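Long-range contacts in putative arsenate reductase (Streptococcus mutans UA159, PDB 3FZ4), which is a putative arsenate reductase of the ArsC family and probably works through a redox-active cysteine pair in a thioredoxin-like fold: residues R18-W28 / Y111-F120; P39-E50 / L81-G92. The protein carries 1 engineered substitution. All coordinates share one frame; numbering follows the deposited sequence. Where two conformers were deposited one is given.

Contact 1 (R18-W28 / Y111-F120); sequences RAKAELDDLAW and YRTAYEDLDF. With NA (sodium ion), chain B; FMT (formic acid), chain E.
Ala19 and Tyr111 bring the two backbones closest, with CA atoms 6.6 Å apart. From there helix 14-26 runs beside the C-terminal tail, whose 3-10 turn 115-118 passes Glu22 and Leu26. Ala27 leaves the helix with positive phi, and Trp28 then meets Phe120 at the chain end. Glu22 carries the polar part. Its CG lies anti to the backbone N (chi1 -172°), and the extended chain carries the carboxylate to the start of the 3-10 turn. Glu22 OE1 accepts from Tyr115 N at 2.8 Å on its syn side. Tyr111 OH gives Glu22 OE1 a second bond of 2.6 Å from the other face of the carboxylate plane. Glu116 N binds Glu22 OE2 at 2.9 Å. One carboxylate thus holds two successive backbone N-H groups and a phenol.

The ArsC family belongs to the thioredoxin clan, and the mixed sheet fits that fold; here the C-terminal tail packs on helix 14-26, at whose start the CxxC lies. Ala19 CB sits over a face of the Tyr111 ring, 3.8 Å from its centroid, in a CH-pi contact. The same methyl touches Tyr115 CE2, while Leu23 CD2 lies 3.6 Å from Tyr115 CD2. Phe7 of strand 5-9 also touches Ala19, Leu23 and Tyr115. The Tyr115 hydroxyl binds the sodium ion, whose other protein ligands are Gln108 and Gly110. Phe120 CB lies over one face of the Trp28 indole. Trp28 CZ3 is 3.8 Å from Phe120 CD2, with the six-membered ring of Trp28 and the Phe120 ring inclined at 39°.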
loop_
_atom_site.group_PDB
_atom_site.type_symbol
_atom_site.label_atom_id
_atom_site.label_comp_id
_atom_site.label_asym_id
_atom_site.label_seq_id
_atom_site.Cartn_x
_atom_site.Cartn_y
_atom_site.Cartn_z
ATOM N N ARG A 18 2.405 13.256 5.692
ATOM C CA ARG A 18 2.465 14.231 4.601
ATOM C C ARG A 18 1.328 14.016 3.618
ATOM O O ARG A 18 0.662 14.944 3.191
ATOM C CB ARG A 18 3.773 14.061 3.840
ATOM C CG ARG A 18 4.994 14.578 4.578
ATOM C CD ARG A 18 6.324 14.254 3.893
ATOM N NE ARG A 18 6.444 14.668 2.503
ATOM C CZ ARG A 18 7.190 14.025 1.604
ATOM N NH1 ARG A 18 7.869 12.917 1.927
ATOM N NH2 ARG A 18 7.250 14.502 0.381
ATOM N N ALA A 19 1.129 12.751 3.240
ATOM C CA ALA A 19 0.114 12.413 2.248
ATOM C C ALA A 19 -1.284 12.766 2.802
ATOM O O ALA A 19 -2.135 13.309 2.080
ATOM C CB ALA A 19 0.204 10.952 1.913
ATOM N N LYS A 20 -1.537 12.432 4.069
ATOM C CA LYS A 20 -2.852 12.720 4.672
ATOM C C LYS A 20 -3.079 14.230 4.744
ATOM O O LYS A 20 -4.188 14.716 4.496
ATOM C CB LYS A 20 -2.948 12.070 6.056
ATOM C CG LYS A 20 -4.393 11.985 6.575
ATOM C CD LYS A 20 -4.404 11.356 7.975
ATOM C CE LYS A 20 -5.734 10.752 8.365
ATOM N NZ LYS A 20 -5.520 9.966 9.624
ATOM N N ALA A 21 -2.024 14.981 5.057
ATOM C CA ALA A 21 -2.154 16.437 5.074
ATOM C C ALA A 21 -2.572 16.938 3.695
ATOM O O ALA A 21 -3.352 17.889 3.598
ATOM C CB ALA A 21 -0.860 17.131 5.544
ATOM N N GLU A 22 -1.997 16.373 2.611
ATOM C CA GLU A 22 -2.407 16.805 1.277
ATOM C C GLU A 22 -3.863 16.454 0.988
ATOM O O GLU A 22 -4.599 17.292 0.432
ATOM C CB GLU A 22 -1.489 16.239 0.206
ATOM C CG GLU A 22 -1.807 16.852 -1.137
ATOM C CD GLU A 22 -1.138 16.184 -2.318
ATOM O OE1 GLU A 22 -0.490 15.134 -2.130
ATOM O OE2 GLU A 22 -1.337 16.716 -3.444
ATOM N N LEU A 23 -4.288 15.238 1.345
ATOM C CA LEU A 23 -5.713 14.895 1.170
ATOM C C LEU A 23 -6.619 15.885 1.886
ATOM O O LEU A 23 -7.647 16.288 1.349
ATOM C CB LEU A 23 -5.991 13.491 1.659
ATOM C CG LEU A 23 -5.392 12.367 0.845
ATOM C CD1 LEU A 23 -5.540 11.017 1.565
ATOM C CD2 LEU A 23 -5.993 12.333 -0.543
ATOM N N ASP A 24 -6.218 16.274 3.098
ATOM C CA ASP A 24 -7.026 17.247 3.850
ATOM C C ASP A 24 -7.041 18.618 3.152
ATOM O O ASP A 24 -8.079 19.261 3.058
ATOM C CB ASP A 24 -6.530 17.346 5.279
ATOM C CG ASP A 24 -6.759 16.059 6.069
ATOM O OD1 ASP A 24 -7.684 15.271 5.723
ATOM O OD2 ASP A 24 -6.054 15.838 7.088
ATOM N N ASP A 25 -5.880 19.056 2.643
ATOM C CA ASP A 25 -5.781 20.344 1.961
ATOM C C ASP A 25 -6.632 20.348 0.684
ATOM O O ASP A 25 -7.245 21.365 0.336
ATOM C CB ASP A 25 -4.304 20.639 1.664
ATOM C CG ASP A 25 -4.081 22.009 1.127
ATOM O OD1 ASP A 25 -4.645 22.941 1.702
ATOM O OD2 ASP A 25 -3.328 22.144 0.135
ATOM N N LEU A 26 -6.699 19.208 -0.004
ATOM C CA LEU A 26 -7.467 19.082 -1.230
ATOM C C LEU A 26 -8.957 18.949 -0.936
ATOM O O LEU A 26 -9.765 19.146 -1.821
ATOM C CB LEU A 26 -6.999 17.854 -2.036
ATOM C CG LEU A 26 -5.623 17.957 -2.708
ATOM C CD1 LEU A 26 -5.012 16.583 -2.962
ATOM C CD2 LEU A 26 -5.767 18.731 -4.018
ATOM N N ALA A 27 -9.296 18.561 0.306
ATOM C CA ALA A 27 -10.671 18.277 0.704
ATOM C C ALA A 27 -11.265 17.140 -0.136
ATOM O O ALA A 27 -12.445 17.120 -0.468
ATOM C CB ALA A 27 -11.566 19.560 0.729
ATOM N N TRP A 28 -10.407 16.177 -0.482
ATOM C CA TRP A 28 -10.887 14.952 -1.115
ATOM C C TRP A 28 -11.487 14.020 -0.052
ATOM O O TRP A 28 -10.952 13.923 1.048
ATOM C CB TRP A 28 -9.748 14.250 -1.825
ATOM C CG TRP A 28 -9.328 14.888 -3.129
ATOM C CD1 TRP A 28 -9.837 16.030 -3.709
ATOM C CD2 TRP A 28 -8.262 14.449 -3.982
ATOM N NE1 TRP A 28 -9.177 16.300 -4.883
ATOM C CE2 TRP A 28 -8.206 15.344 -5.084
ATOM C CE3 TRP A 28 -7.372 13.358 -3.946
ATOM C CZ2 TRP A 28 -7.265 15.202 -6.120
ATOM C CZ3 TRP A 28 -6.441 13.230 -4.978
ATOM C CH2 TRP A 28 -6.409 14.140 -6.045
ATOM N N TYR A 111 4.670 7.832 -1.541
ATOM C CA TYR A 111 4.383 9.257 -1.652
ATOM C C TYR A 111 5.576 9.978 -2.299
ATOM O O TYR A 111 6.168 10.889 -1.736
ATOM C CB TYR A 111 3.992 9.839 -0.279
ATOM C CG TYR A 111 3.341 11.190 -0.380
ATOM C CD1 TYR A 111 2.160 11.371 -1.067
ATOM C CD2 TYR A 111 3.922 12.295 0.224
ATOM C CE1 TYR A 111 1.559 12.647 -1.157
ATOM C CE2 TYR A 111 3.327 13.533 0.153
ATOM C CZ TYR A 111 2.160 13.708 -0.556
ATOM O OH TYR A 111 1.592 14.958 -0.604
ATOM N N ARG A 112 5.939 9.523 -3.489
ATOM C CA ARG A 112 7.042 10.138 -4.245
ATOM C C ARG A 112 6.610 11.352 -5.013
ATOM O O ARG A 112 7.453 12.181 -5.365
ATOM C CB ARG A 112 7.631 9.150 -5.247
ATOM C CG ARG A 112 8.188 7.953 -4.599
ATOM C CD ARG A 112 8.960 7.090 -5.581
ATOM N NE ARG A 112 10.384 7.492 -5.804
ATOM C CZ ARG A 112 10.821 8.147 -6.887
ATOM N NH1 ARG A 112 9.990 8.462 -7.880
ATOM N NH2 ARG A 112 12.104 8.443 -7.018
ATOM N N THR A 113 5.308 11.459 -5.289
ATOM C CA THR A 113 4.728 12.541 -6.071
ATOM C C THR A 113 3.434 12.959 -5.368
ATOM O O THR A 113 2.798 12.152 -4.693
ATOM C CB THR A 113 4.413 12.117 -7.527
ATOM O OG1 THR A 113 3.605 10.940 -7.484
ATOM C CG2 THR A 113 5.689 11.811 -8.305
ATOM N N ALA A 114 3.029 14.208 -5.536
ATOM C CA ALA A 114 1.816 14.754 -4.888
ATOM C C ALA A 114 0.555 14.085 -5.435
ATOM O O ALA A 114 0.436 13.847 -6.648
ATOM C CB ALA A 114 1.762 16.247 -5.154
ATOM N N TYR A 115 -0.409 13.821 -4.552
ATOM C CA TYR A 115 -1.663 13.215 -4.964
ATOM C C TYR A 115 -2.425 14.090 -5.955
ATOM O O TYR A 115 -3.203 13.576 -6.767
ATOM C CB TYR A 115 -2.543 12.956 -3.749
ATOM C CG TYR A 115 -2.140 11.791 -2.885
ATOM C CD1 TYR A 115 -1.384 10.720 -3.391
ATOM C CD2 TYR A 115 -2.554 11.755 -1.557
ATOM C CE1 TYR A 115 -1.073 9.643 -2.583
ATOM C CE2 TYR A 115 -2.289 10.652 -0.778
ATOM C CZ TYR A 115 -1.548 9.603 -1.289
ATOM O OH TYR A 115 -1.304 8.534 -0.457
ATOM N N GLU A 116 -2.272 15.395 -5.856
ATOM C CA GLU A 116 -3.047 16.259 -6.729
ATOM C C GLU A 116 -2.816 15.943 -8.198
ATOM O O GLU A 116 -3.756 16.112 -9.004
ATOM C CB GLU A 116 -2.722 17.734 -6.459
ATOM C CG GLU A 116 -3.621 18.673 -7.244
ATOM C CD GLU A 116 -3.473 20.140 -6.900
ATOM O OE1 GLU A 116 -2.900 20.466 -5.834
ATOM O OE2 GLU A 116 -3.929 20.943 -7.748
ATOM N N ASP A 117 -1.601 15.471 -8.511
ATOM C CA ASP A 117 -1.221 15.070 -9.888
ATOM C C ASP A 117 -2.166 13.975 -10.445
ATOM O O ASP A 117 -2.346 13.884 -11.667
ATOM C CB ASP A 117 0.240 14.578 -9.994
ATOM C CG ASP A 117 1.292 15.617 -9.562
ATOM O OD1 ASP A 117 0.983 16.790 -9.277
ATOM O OD2 ASP A 117 2.477 15.203 -9.505
ATOM N N LEU A 118 -2.793 13.173 -9.580
ATOM C CA LEU A 118 -3.698 12.099 -10.032
ATOM C C LEU A 118 -4.937 12.650 -10.744
ATOM O O LEU A 118 -5.530 11.983 -11.600
ATOM C CB LEU A 118 -4.103 11.234 -8.850
ATOM C CG LEU A 118 -2.940 10.461 -8.211
ATOM C CD1 LEU A 118 -3.392 9.970 -6.869
ATOM C CD2 LEU A 118 -2.385 9.315 -9.051
ATOM N N ASP A 119 -5.332 13.871 -10.370
ATOM C CA ASP A 119 -6.363 14.638 -11.061
ATOM C C ASP A 119 -7.743 14.031 -10.952
ATOM O O ASP A 119 -8.465 13.928 -11.952
ATOM C CB ASP A 119 -5.960 14.878 -12.529
ATOM C CG ASP A 119 -6.846 15.904 -13.231
ATOM O OD1 ASP A 119 -7.476 16.762 -12.578
ATOM O OD2 ASP A 119 -6.919 15.858 -14.470
ATOM N N PHE A 120 -8.110 13.615 -9.747
ATOM C CA PHE A 120 -9.426 13.043 -9.523
ATOM C C PHE A 120 -10.458 14.151 -9.430
ATOM O O PHE A 120 -11.616 13.937 -9.798
ATOM C CB PHE A 120 -9.455 12.167 -8.266
ATOM C CG PHE A 120 -8.530 10.961 -8.320
ATOM C CD1 PHE A 120 -8.252 10.304 -9.521
ATOM C CD2 PHE A 120 -7.940 10.487 -7.143
ATOM C CE1 PHE A 120 -7.419 9.184 -9.539
ATOM C CE2 PHE A 120 -7.119 9.389 -7.163
ATOM C CZ PHE A 120 -6.855 8.735 -8.361
ATOM O OXT PHE A 120 -10.155 15.269 -9.003
HETATM NA NA NA B . -0.049 6.512 -1.714
HETATM C C FMT E . 6.166 14.110 -2.062
HETATM O O1 FMT E . 5.548 13.937 -3.102
HETATM O O2 FMT E . 7.014 13.339 -1.602
#

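Contact 2 (P39-E50 / L81-G92); sequences PPAASLIRNWLE and LDEAANLLASDG
Ala42 and Ala89 touch through their CB atoms at 3.6 Å where two alpha-helices pack against each other. Helices 42-50 and 81-90 belong to the helical region inserted between strands 30-34 and 99-102 of the thioredoxin-like fold, as in other ArsC-family proteins. Their axes approach to 8.3 Å, with 131° between their directions. Ala85 is a knob in the hole formed by Ala42, Ile45, Arg46 and Leu49. Ile45 CG2, anti to the backbone N, meets Leu88 CD1 at 3.8 Å. Leu49 CD1 reaches over Leu81, Ala84 and Ala85; Phe59 of a nearby loop also touches Leu49.

The more exposed side is polar, and its charges join the helices only loosely. Arg46 grips one oxygen of Glu50 in its own helix side-on, with Arg46 NE 2.8 Å from Glu50 OE2 and NH2 also bonded to it. Leu81 CD1 lies against the Glu50 carboxylate. The salt bridge from Arg46 NH1 to Asp82 OD1 is long, 3.8 Å. At the other end, a water lies within hydrogen-bonding distance of Pro40 O and Ala89 O. A second water closes the Arg46-Asp82 gap, accepting from Arg46 NH1 at 2.8 Å and donating to Asp82 OD1 at 2.6 Å.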
loop_
_atom_site.group_PDB
_atom_site.type_symbol
_atom_site.label_atom_id
_atom_site.label_comp_id
_atom_site.label_asym_id
_atom_site.label_seq_id
_atom_site.Cartn_x
_atom_site.Cartn_y
_atom_site.Cartn_z
ATOM N N PRO A 39 -5.160 -4.671 7.413
ATOM C CA PRO A 39 -4.563 -4.646 6.081
ATOM C C PRO A 39 -5.566 -5.054 5.007
ATOM O O PRO A 39 -6.552 -5.747 5.301
ATOM C CB PRO A 39 -3.444 -5.691 6.178
ATOM C CG PRO A 39 -3.821 -6.565 7.289
ATOM C CD PRO A 39 -4.541 -5.700 8.278
ATOM N N PRO A 40 -5.323 -4.665 3.754
ATOM C CA PRO A 40 -6.203 -5.124 2.662
ATOM C C PRO A 40 -6.242 -6.655 2.544
ATOM O O PRO A 40 -5.286 -7.352 2.878
ATOM C CB PRO A 40 -5.599 -4.492 1.413
ATOM C CG PRO A 40 -4.187 -4.159 1.797
ATOM C CD PRO A 40 -4.151 -3.924 3.272
ATOM N N ALA A 41 -7.370 -7.161 2.051
ATOM C CA ALA A 41 -7.565 -8.587 1.882
ATOM C C ALA A 41 -6.637 -9.150 0.813
ATOM O O ALA A 41 -6.261 -8.462 -0.137
ATOM C CB ALA A 41 -9.002 -8.850 1.494
ATOM N N ALA A 42 -6.301 -10.419 0.954
ATOM C CA ALA A 42 -5.408 -11.066 0.027
ATOM C C ALA A 42 -5.959 -11.042 -1.374
ATOM O O ALA A 42 -5.205 -10.831 -2.305
ATOM C CB ALA A 42 -5.116 -12.513 0.482
ATOM N N SER A 43 -7.258 -11.279 -1.556
ATOM C CA SER A 43 -7.801 -11.268 -2.918
ATOM C C SER A 43 -7.637 -9.893 -3.575
ATOM O O SER A 43 -7.401 -9.787 -4.786
ATOM C CB SER A 43 -9.290 -11.615 -2.883
ATOM O OG SER A 43 -10.024 -10.631 -2.146
ATOM N N LEU A 44 -7.803 -8.847 -2.771
ATOM C CA LEU A 44 -7.670 -7.465 -3.254
ATOM C C LEU A 44 -6.216 -7.175 -3.624
ATOM O O LEU A 44 -5.939 -6.664 -4.705
ATOM C CB LEU A 44 -8.168 -6.529 -2.164
ATOM C CG LEU A 44 -8.110 -5.030 -2.455
ATOM C CD1 LEU A 44 -8.755 -4.746 -3.757
ATOM C CD2 LEU A 44 -8.687 -4.202 -1.313
ATOM N N ILE A 45 -5.293 -7.548 -2.744
ATOM C CA ILE A 45 -3.872 -7.359 -3.039
ATOM C C ILE A 45 -3.528 -8.134 -4.307
ATOM O O ILE A 45 -2.812 -7.631 -5.167
ATOM C CB ILE A 45 -2.995 -7.843 -1.873
ATOM C CG1 ILE A 45 -3.268 -6.994 -0.619
ATOM C CG2 ILE A 45 -1.525 -7.791 -2.279
ATOM C CD1 ILE A 45 -2.630 -7.550 0.626
ATOM N N ARG A 46 -4.035 -9.360 -4.430
ATOM C CA ARG A 46 -3.736 -10.139 -5.616
ATOM C C ARG A 46 -4.174 -9.424 -6.892
ATOM O O ARG A 46 -3.453 -9.433 -7.884
ATOM C CB ARG A 46 -4.407 -11.514 -5.499
ATOM C CG ARG A 46 -4.260 -12.368 -6.744
ATOM C CD ARG A 46 -2.848 -12.858 -6.934
ATOM N NE ARG A 46 -2.761 -13.746 -8.104
ATOM C CZ ARG A 46 -3.225 -14.996 -8.166
ATOM N NH1 ARG A 46 -3.773 -15.595 -7.104
ATOM N NH2 ARG A 46 -3.093 -15.663 -9.304
ATOM N N ASN A 47 -5.346 -8.799 -6.856
ATOM C CA ASN A 47 -5.809 -8.059 -8.018
ATOM C C ASN A 47 -4.852 -6.920 -8.370
ATOM O O ASN A 47 -4.551 -6.715 -9.529
ATOM C CB ASN A 47 -7.216 -7.530 -7.808
ATOM C CG ASN A 47 -7.884 -7.151 -9.106
ATOM O OD1 ASN A 47 -8.143 -8.005 -9.956
ATOM N ND2 ASN A 47 -8.174 -5.868 -9.264
ATOM N N TRP A 48 -4.335 -6.206 -7.364
ATOM C CA TRP A 48 -3.370 -5.167 -7.628
ATOM C C TRP A 48 -2.112 -5.766 -8.234
ATOM O O TRP A 48 -1.544 -5.194 -9.179
ATOM C CB TRP A 48 -2.995 -4.460 -6.332
ATOM C CG TRP A 48 -4.123 -3.807 -5.590
ATOM C CD1 TRP A 48 -5.356 -3.464 -6.076
ATOM C CD2 TRP A 48 -4.111 -3.436 -4.218
ATOM N NE1 TRP A 48 -6.107 -2.881 -5.082
ATOM C CE2 TRP A 48 -5.354 -2.827 -3.933
ATOM C CE3 TRP A 48 -3.139 -3.504 -3.200
ATOM C CZ2 TRP A 48 -5.667 -2.340 -2.652
ATOM C CZ3 TRP A 48 -3.461 -3.021 -1.933
ATOM C CH2 TRP A 48 -4.710 -2.446 -1.677
ATOM N N LEU A 49 -1.625 -6.867 -7.678
ATOM C CA LEU A 49 -0.375 -7.434 -8.176
ATOM C C LEU A 49 -0.496 -7.865 -9.615
ATOM O O LEU A 49 0.479 -7.748 -10.377
ATOM C CB LEU A 49 0.061 -8.633 -7.342
ATOM C CG LEU A 49 0.286 -8.418 -5.840
ATOM C CD1 LEU A 49 0.811 -9.698 -5.224
ATOM C CD2 LEU A 49 1.257 -7.279 -5.572
ATOM N N GLU A 50 -1.668 -8.405 -9.955
ATOM C CA GLU A 50 -1.900 -8.914 -11.299
ATOM C C GLU A 50 -2.132 -7.828 -12.339
ATOM O O GLU A 50 -1.656 -7.955 -13.479
ATOM C CB GLU A 50 -3.075 -9.892 -11.296
ATOM C CG GLU A 50 -2.839 -11.190 -10.507
ATOM C CD GLU A 50 -1.968 -12.237 -11.225
ATOM O OE1 GLU A 50 -1.591 -12.052 -12.406
ATOM O OE2 GLU A 50 -1.658 -13.279 -10.604
ATOM N N LEU A 81 2.462 -14.761 -7.421
ATOM C CA LEU A 81 1.646 -13.653 -6.982
ATOM C C LEU A 81 0.609 -14.091 -5.911
ATOM O O LEU A 81 0.332 -13.329 -4.967
ATOM C CB LEU A 81 1.002 -12.943 -8.160
ATOM C CG LEU A 81 1.960 -12.232 -9.133
ATOM C CD1 LEU A 81 1.159 -11.458 -10.148
ATOM C CD2 LEU A 81 2.988 -11.314 -8.455
ATOM N N ASP A 82 0.075 -15.319 -5.987
ATOM C CA ASP A 82 -0.766 -15.811 -4.876
ATOM C C ASP A 82 0.024 -15.862 -3.559
ATOM O O ASP A 82 -0.477 -15.445 -2.517
ATOM C CB ASP A 82 -1.350 -17.189 -5.216
ATOM C CG ASP A 82 -2.159 -17.789 -4.067
ATOM O OD1 ASP A 82 -3.249 -17.267 -3.787
ATOM O OD2 ASP A 82 -1.685 -18.770 -3.450
ATOM N N GLU A 83 1.259 -16.379 -3.611
ATOM C CA GLU A 83 2.123 -16.462 -2.432
ATOM C C GLU A 83 2.403 -15.044 -1.904
ATOM O O GLU A 83 2.320 -14.805 -0.698
ATOM C CB GLU A 83 3.433 -17.178 -2.802
ATOM C CG GLU A 83 3.219 -18.678 -3.050
ATOM C CD GLU A 83 4.399 -19.383 -3.738
ATOM O OE1 GLU A 83 5.412 -18.742 -4.103
ATOM O OE2 GLU A 83 4.310 -20.628 -3.908
ATOM N N ALA A 84 2.742 -14.113 -2.797
ATOM C CA ALA A 84 3.074 -12.743 -2.390
ATOM C C ALA A 84 1.841 -12.067 -1.784
ATOM O O ALA A 84 1.945 -11.386 -0.757
ATOM C CB ALA A 84 3.569 -11.981 -3.560
ATOM N N ALA A 85 0.668 -12.251 -2.401
ATOM C CA ALA A 85 -0.545 -11.614 -1.871
ATOM C C ALA A 85 -0.871 -12.132 -0.470
ATOM O O ALA A 85 -1.286 -11.359 0.390
ATOM C CB ALA A 85 -1.717 -11.868 -2.790
ATOM N N ASN A 86 -0.675 -13.438 -0.248
ATOM C CA ASN A 86 -0.904 -14.064 1.055
ATOM C C ASN A 86 0.037 -13.504 2.121
ATOM O O ASN A 86 -0.353 -13.211 3.256
ATOM C CB ASN A 86 -0.666 -15.573 0.918
ATOM C CG ASN A 86 -0.757 -16.301 2.247
ATOM O OD1 ASN A 86 -1.817 -16.318 2.870
ATOM N ND2 ASN A 86 0.343 -16.925 2.675
ATOM N N LEU A 87 1.298 -13.388 1.730
ATOM C CA LEU A 87 2.332 -12.847 2.589
ATOM C C LEU A 87 1.992 -11.415 3.009
ATOM O O LEU A 87 1.962 -11.068 4.192
ATOM C CB LEU A 87 3.665 -12.860 1.850
ATOM C CG LEU A 87 4.896 -12.534 2.679
ATOM C CD1 LEU A 87 4.952 -13.445 3.903
ATOM C CD2 LEU A 87 6.118 -12.750 1.831
ATOM N N LEU A 88 1.739 -10.570 2.020
ATOM C CA LEU A 88 1.375 -9.182 2.282
ATOM C C LEU A 88 0.118 -9.073 3.168
ATOM O O LEU A 88 0.094 -8.286 4.136
ATOM C CB LEU A 88 1.175 -8.450 0.954
ATOM C CG LEU A 88 2.464 -8.200 0.153
ATOM C CD1 LEU A 88 2.191 -7.942 -1.322
ATOM C CD2 LEU A 88 3.296 -7.047 0.738
ATOM N N ALA A 89 -0.898 -9.912 2.889
ATOM C CA ALA A 89 -2.151 -9.845 3.643
ATOM C C ALA A 89 -1.948 -10.274 5.081
ATOM O O ALA A 89 -2.689 -9.848 5.951
ATOM C CB ALA A 89 -3.205 -10.728 3.005
ATOM N N SER A 90 -0.921 -11.084 5.322
ATOM C CA SER A 90 -0.681 -11.685 6.646
ATOM C C SER A 90 -0.032 -10.726 7.623
ATOM O O SER A 90 -0.025 -10.977 8.819
ATOM C CB SER A 90 0.215 -12.943 6.517
ATOM O OG SER A 90 1.579 -12.594 6.306
ATOM N N ASP A 91 0.569 -9.641 7.129
ATOM C CA ASP A 91 1.291 -8.708 8.005
ATOM C C ASP A 91 1.327 -7.360 7.327
ATOM O O ASP A 91 2.123 -7.147 6.390
ATOM C CB ASP A 91 2.712 -9.194 8.299
ATOM C CG ASP A 91 3.508 -8.233 9.168
ATOM O OD1 ASP A 91 2.962 -7.222 9.680
ATOM O OD2 ASP A 91 4.708 -8.525 9.367
ATOM N N GLY A 92 0.480 -6.440 7.785
ATOM C CA GLY A 92 0.451 -5.111 7.214
ATOM C C GLY A 92 1.786 -4.383 7.243
ATOM O O GLY A 92 1.969 -3.451 6.461
HETATM O O HOH W 1 -5.379 -9.031 5.143
HETATM O O HOH W 2 -4.264 -14.940 -4.437
#

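Contact 2 is nested in sequence inside the loop closed by contact 1. The order is 18-28, 39-50, 81-92 and 111-120. In space the two lie on opposite sides of the chain's centre. Their centres are 25 Å apart and their nearest atoms about 12 Å, so they do not touch. The four-stranded mixed sheet relates them. Residues of contact 1 pack on strand 5-9, and Tyr115 also meets strand 99-102. Trp48 of helix 42-51, which does not touch helix 81-90, reaches the same strand. Contact 1 thus joins the C-terminal tail to the CxxC helix within the thioredoxin-like part, whereas contact 2 joins two helices within the helical insert.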